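Long-range contacts in PKS (Streptomyces albus, PDB 4OQJ), which probably catalyses chain-extending condensation of carrier-protein-bound acyl groups as a ketosynthase in the biosynthesis of the antibiotic oxazolomycin: residues E50-F55 / A78-V83; V365-G370 / P395-E400. All coordinates share one frame; numbering follows the deposited sequence.

Interaction 1. Residues E50-F55 / A78-V83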
loop_
_atom_site.group_PDB
_atom_site.type_symbol
_atom_site.label_atom_id
_atom_site.label_comp_id
_atom_site.label_asym_id
_atom_site.label_seq_id
_atom_site.Cartn_x
_atom_site.Cartn_y
_atom_site.Cartn_z
ATOM N N GLU A 50 32.272 8.172 -4.934
ATOM C CA GLU A 50 31.503 8.559 -3.746
ATOM C C GLU A 50 30.968 9.967 -3.974
ATOM O O GLU A 50 31.732 10.836 -4.367
ATOM C CB GLU A 50 32.390 8.571 -2.505
ATOM C CG GLU A 50 32.032 7.658 -1.404
ATOM C CD GLU A 50 32.933 7.891 -0.206
ATOM O OE1 GLU A 50 34.076 8.361 -0.402
ATOM O OE2 GLU A 50 32.499 7.628 0.929
ATOM N N THR A 51 29.686 10.215 -3.724
ATOM C CA THR A 51 29.105 11.526 -4.035
ATOM C C THR A 51 29.019 12.432 -2.811
ATOM O O THR A 51 28.422 13.519 -2.862
ATOM C CB THR A 51 27.710 11.364 -4.636
ATOM O OG1 THR A 51 26.919 10.596 -3.738
ATOM C CG2 THR A 51 27.792 10.639 -5.964
ATOM N N LEU A 52 29.616 11.972 -1.719
ATOM C CA LEU A 52 29.694 12.728 -0.475
ATOM C C LEU A 52 30.180 14.157 -0.704
ATOM O O LEU A 52 31.185 14.379 -1.379
ATOM C CB LEU A 52 30.627 12.020 0.501
ATOM C CG LEU A 52 30.695 12.595 1.911
ATOM C CD1 LEU A 52 29.358 12.399 2.611
ATOM C CD2 LEU A 52 31.829 11.960 2.695
ATOM N N THR A 53 29.450 15.115 -0.146
ATOM C CA THR A 53 29.843 16.514 -0.184
ATOM C C THR A 53 30.436 16.900 1.168
ATOM O O THR A 53 29.847 16.605 2.205
ATOM C CB THR A 53 28.645 17.432 -0.511
ATOM O OG1 THR A 53 28.152 17.136 -1.827
ATOM C CG2 THR A 53 29.047 18.909 -0.444
ATOM N N HIS A 54 31.611 17.528 1.160
ATOM C CA HIS A 54 32.206 18.067 2.386
ATOM C C HIS A 54 31.842 19.550 2.510
ATOM O O HIS A 54 31.954 20.303 1.544
ATOM C CB HIS A 54 33.722 17.878 2.390
ATOM C CG HIS A 54 34.150 16.449 2.531
ATOM N ND1 HIS A 54 34.325 15.614 1.448
ATOM C CD2 HIS A 54 34.425 15.705 3.627
ATOM C CE1 HIS A 54 34.696 14.418 1.871
ATOM N NE2 HIS A 54 34.762 14.446 3.190
ATOM N N PHE A 55 31.379 19.958 3.688
ATOM C CA PHE A 55 30.930 21.335 3.893
ATOM C C PHE A 55 32.010 22.156 4.585
ATOM O O PHE A 55 32.600 21.712 5.573
ATOM C CB PHE A 55 29.655 21.383 4.735
ATOM C CG PHE A 55 28.511 20.585 4.174
ATOM C CD1 PHE A 55 27.966 20.897 2.944
ATOM C CD2 PHE A 55 27.962 19.542 4.905
ATOM C CE1 PHE A 55 26.896 20.168 2.440
ATOM C CE2 PHE A 55 26.889 18.809 4.406
ATOM C CZ PHE A 55 26.362 19.130 3.175
ATOM N N ALA A 78 29.788 16.899 6.612
ATOM C CA ALA A 78 29.594 16.317 5.297
ATOM C C ALA A 78 28.179 15.791 5.172
ATOM O O ALA A 78 27.502 15.582 6.172
ATOM C CB ALA A 78 30.605 15.201 5.054
ATOM N N GLY A 79 27.733 15.594 3.941
ATOM C CA GLY A 79 26.394 15.116 3.693
ATOM C C GLY A 79 26.248 14.639 2.266
ATOM O O GLY A 79 27.113 14.890 1.427
ATOM N N GLN A 80 25.158 13.926 2.011
ATOM C CA GLN A 80 24.827 13.423 0.687
ATOM C C GLN A 80 23.634 14.202 0.215
ATOM O O GLN A 80 22.494 13.826 0.523
ATOM C CB GLN A 80 24.511 11.928 0.741
ATOM C CG GLN A 80 25.732 11.054 0.972
ATOM C CD GLN A 80 26.521 10.810 -0.300
ATOM O OE1 GLN A 80 26.333 11.498 -1.302
ATOM N NE2 GLN A 80 27.406 9.812 -0.265
ATOM N N VAL A 81 23.882 15.297 -0.504
ATOM C CA VAL A 81 22.820 16.245 -0.829
ATOM C C VAL A 81 22.266 16.082 -2.237
ATOM O O VAL A 81 22.972 15.698 -3.178
ATOM C CB VAL A 81 23.297 17.709 -0.658
ATOM C CG1 VAL A 81 24.003 17.884 0.681
ATOM C CG2 VAL A 81 24.202 18.133 -1.789
ATOM N N LEU A 82 20.979 16.377 -2.365
ATOM C CA LEU A 82 20.327 16.452 -3.658
ATOM C C LEU A 82 20.301 17.910 -4.131
ATOM O O LEU A 82 19.594 18.738 -3.560
ATOM C CB LEU A 82 18.913 15.891 -3.584
ATOM C CG LEU A 82 18.137 15.969 -4.902
ATOM C CD1 LEU A 82 18.828 15.137 -5.975
ATOM C CD2 LEU A 82 16.699 15.505 -4.679
ATOM N N VAL A 83 21.074 18.217 -5.163
ATOM C CA VAL A 83 21.137 19.575 -5.702
ATOM C C VAL A 83 19.789 19.975 -6.298
ATOM O O VAL A 83 19.118 19.162 -6.943
ATOM C CB VAL A 83 22.236 19.711 -6.782
ATOM C CG1 VAL A 83 22.290 21.146 -7.333
ATOM C CG2 VAL A 83 23.590 19.316 -6.221
HETATM O O HOH W 1 26.488 15.246 -2.020
#

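Interaction 2. Residues V365-G370 / P395-E400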
loop_
_atom_site.group_PDB
_atom_site.type_symbol
_atom_site.label_atom_id
_atom_site.label_comp_id
_atom_site.label_asym_id
_atom_site.label_seq_id
_atom_site.Cartn_x
_atom_site.Cartn_y
_atom_site.Cartn_z
ATOM N N VAL A 365 25.014 0.265 -2.932
ATOM C CA VAL A 365 25.019 1.633 -3.459
ATOM C C VAL A 365 25.054 2.663 -2.326
ATOM O O VAL A 365 25.341 3.839 -2.549
ATOM C CB VAL A 365 23.801 1.901 -4.357
ATOM C CG1 VAL A 365 22.492 2.052 -3.530
ATOM C CG2 VAL A 365 24.042 3.109 -5.236
ATOM N N LYS A 366 24.768 2.239 -1.102
ATOM C CA LYS A 366 24.909 3.162 0.017
ATOM C C LYS A 366 26.375 3.617 0.152
ATOM O O LYS A 366 26.633 4.674 0.719
ATOM C CB LYS A 366 24.407 2.529 1.312
ATOM C CG LYS A 366 22.880 2.310 1.285
ATOM C CD LYS A 366 22.338 1.893 2.628
ATOM C CE LYS A 366 20.814 1.746 2.580
ATOM N NZ LYS A 366 20.405 0.771 1.541
ATOM N N THR A 367 27.320 2.856 -0.410
ATOM C CA THR A 367 28.738 3.249 -0.359
ATOM C C THR A 367 29.034 4.390 -1.341
ATOM O O THR A 367 30.012 5.124 -1.160
ATOM C CB THR A 367 29.699 2.069 -0.666
ATOM O OG1 THR A 367 29.581 1.676 -2.045
ATOM C CG2 THR A 367 29.419 0.883 0.246
ATOM N N ASN A 368 28.197 4.534 -2.369
ATOM C CA ASN A 368 28.317 5.651 -3.310
ATOM C C ASN A 368 27.584 6.890 -2.789
ATOM O O ASN A 368 28.164 7.969 -2.696
ATOM C CB ASN A 368 27.747 5.299 -4.700
ATOM C CG ASN A 368 28.385 4.078 -5.326
ATOM O OD1 ASN A 368 27.997 2.936 -5.058
ATOM N ND2 ASN A 368 29.340 4.315 -6.209
ATOM N N VAL A 369 26.293 6.733 -2.481
ATOM C CA VAL A 369 25.409 7.885 -2.291
ATOM C C VAL A 369 24.816 8.000 -0.893
ATOM O O VAL A 369 24.012 8.899 -0.636
ATOM C CB VAL A 369 24.229 7.867 -3.311
ATOM C CG1 VAL A 369 24.748 7.908 -4.736
ATOM C CG2 VAL A 369 23.315 6.646 -3.092
ATOM N N GLY A 370 25.225 7.114 0.010
ATOM C CA GLY A 370 24.631 7.035 1.335
ATOM C C GLY A 370 23.272 6.349 1.362
ATOM O O GLY A 370 22.833 5.746 0.393
ATOM N N PRO A 395 31.953 -1.361 -8.821
ATOM C CA PRO A 395 32.507 -1.495 -7.474
ATOM C C PRO A 395 31.521 -1.168 -6.364
ATOM O O PRO A 395 30.636 -0.322 -6.529
ATOM C CB PRO A 395 33.652 -0.476 -7.453
ATOM C CG PRO A 395 33.970 -0.201 -8.865
ATOM C CD PRO A 395 32.670 -0.336 -9.597
ATOM N N SER A 396 31.691 -1.868 -5.248
ATOM C CA SER A 396 31.178 -1.448 -3.958
ATOM C C SER A 396 32.344 -0.723 -3.285
ATOM O O SER A 396 33.451 -1.248 -3.246
ATOM C CB SER A 396 30.701 -2.658 -3.149
ATOM O OG SER A 396 29.926 -2.262 -2.030
ATOM N N LEU A 397 32.121 0.490 -2.790
ATOM C CA LEU A 397 33.229 1.363 -2.402
ATOM C C LEU A 397 33.639 1.226 -0.935
ATOM O O LEU A 397 32.920 0.636 -0.126
ATOM C CB LEU A 397 32.857 2.823 -2.701
ATOM C CG LEU A 397 32.465 3.100 -4.161
ATOM C CD1 LEU A 397 32.211 4.580 -4.406
ATOM C CD2 LEU A 397 33.502 2.570 -5.152
ATOM N N CYS A 398 34.814 1.770 -0.620
ATOM C CA CYS A 398 35.354 1.789 0.740
ATOM C C CYS A 398 35.539 0.383 1.311
ATOM O O CYS A 398 35.452 0.182 2.525
ATOM C CB CYS A 398 34.445 2.615 1.661
ATOM S SG CYS A 398 34.202 4.336 1.123
ATOM N N PHE A 399 35.787 -0.586 0.430
ATOM C CA PHE A 399 36.072 -1.957 0.849
ATOM C C PHE A 399 37.553 -2.289 0.688
ATOM O O PHE A 399 38.051 -2.381 -0.430
ATOM C CB PHE A 399 35.256 -2.968 0.050
ATOM C CG PHE A 399 35.440 -4.377 0.525
ATOM C CD1 PHE A 399 34.795 -4.821 1.665
ATOM C CD2 PHE A 399 36.276 -5.246 -0.146
ATOM C CE1 PHE A 399 34.964 -6.113 2.111
ATOM C CE2 PHE A 399 36.458 -6.536 0.300
ATOM C CZ PHE A 399 35.809 -6.971 1.425
ATOM N N GLU A 400 38.233 -2.489 1.810
ATOM C CA GLU A 400 39.679 -2.722 1.817
ATOM C C GLU A 400 40.007 -4.101 2.353
ATOM O O GLU A 400 40.907 -4.770 1.855
ATOM C CB GLU A 400 40.377 -1.667 2.661
ATOM C CG GLU A 400 40.197 -0.258 2.122
ATOM C CD GLU A 400 40.666 0.802 3.096
ATOM O OE1 GLU A 400 41.285 0.438 4.124
ATOM O OE2 GLU A 400 40.410 1.999 2.833
HETATM O O HOH W 2 30.669 2.198 -7.772
HETATM O O HOH W 3 28.179 0.454 -5.496
#

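Interaction 1. Residues E50-F55 / A78-V83
Thr51 OG1 lies 2.7 Å from Gln80 OE1 in a short hydrogen bond, and it is also within bonding range of Asn368 O; one proton has to serve both acceptors. The C=O...donor angle of 121° brings the hydroxyl in from the side of the amide oxygen, somewhat tilted from the carbonyl plane. The bent Gln80 chain makes this possible: its chi2 of -81° turns CD out of an extended course, and the two side chains cross at about a right angle. The amide is held at its other end too, because Gln80 NE2 is hydrogen-bonded to Asn368 O.

Beyond this clasp the backbones pair. Thr53 N donates to Gly79 O at 2.8 Å with an N-H...acceptor angle of 163°, and Gly79 N returns a bond to Thr53 O at 2.9 Å. These reciprocal bonds define Thr53 and Gly79 as an antiparallel hydrogen-bonded pair, followed by the non-hydrogen-bonded pair His54 and Ala78. Strand 53-54 is thereby the outer member of a small antiparallel sheet that continues through strand 75-79 to strand 230-231, apart from the large sheet of the ketosynthase. Thr53 O also receives a CA-H...O contact from Ala78 CA, at 3.1 Å.

Side chains close the two faces. Beside His54, Ala78 CB meets Leu52 CD1 at 3.9 Å. On the Thr53 face, the Phe55 ring lies close to glycine backbone, CE2 reaching Gly79 N at 3.4 Å, while Thr53 O stands above the ring centre. Val81 CG1 comes to the ring edge, near its plane, 3.7 Å from Phe55 CZ. Where the strands part, a water donates to Thr51 O at 2.7 Å and accepts from Val81 N.

Interaction 2. Residues V365-G370 / P395-E400
Thr367 has OG1 between its backbone N and carbonyl carbon (chi1 68°), and Leu397 has CG anti to its own carbonyl carbon (chi1 -56°); with both CB atoms directed toward the opposite segment, the hydroxyl and the leucine branch meet. Leu397 N donates to Thr367 OG1 at 2.9 Å, nearly straight, with an angle of 164° at the hydrogen. OG1 is the acceptor here, which leaves the hydroxyl proton for Ser364 O, so the hydroxyl is gripped on two counts. Ser364 also bonds Ser396 OG through its backbone N, so one residue touches both the hydroxyl of Thr367 and the 395-400 loop.

Asn368 crosses Leu397 at about a right angle, ND2 packing 3.4 Å from Leu397 CD1. The hydrogen bonds of ND2 go to Arg49 O and to a water, the latter at 2.9 Å; this water donates onward to Pro395 O at 2.8 Å, an indirect link between helix and loop.

Helix 366-369 is short, and Gly370 leaves it with positive phi. The run Lys366-Thr367-Asn368-Val369-Gly370-His371 matches the KTNxGH motif of ketosynthases, whose histidine, in relatives, belongs to the Cys-His-His active site.

In the fold
Interactions 1 and 2 have centres 14 Å apart and join directly through Asn368 O. This oxygen lies 2.9 Å from Thr51 N and 3.1 Å from Gln80 NE2, both probable hydrogen bonds; the Thr51 hydroxyl, its proton shared with Gln80 OE1, also approaches, so up to three groups converge on that carbonyl. Packing adds to the seam: Glu50 CG is 3.3 Å from Thr367 O, and the Glu50 side chain also touches Cys398 of the loop. Residues 50-55 thus meet both segments of interaction 2. Toward the likely catalytic centre, Lys366 NZ bonds His329 O and its side chain touches His371, equivalents of active-site histidines in relatives. The potassium site at Ser292 and Lys294 involves neither contact.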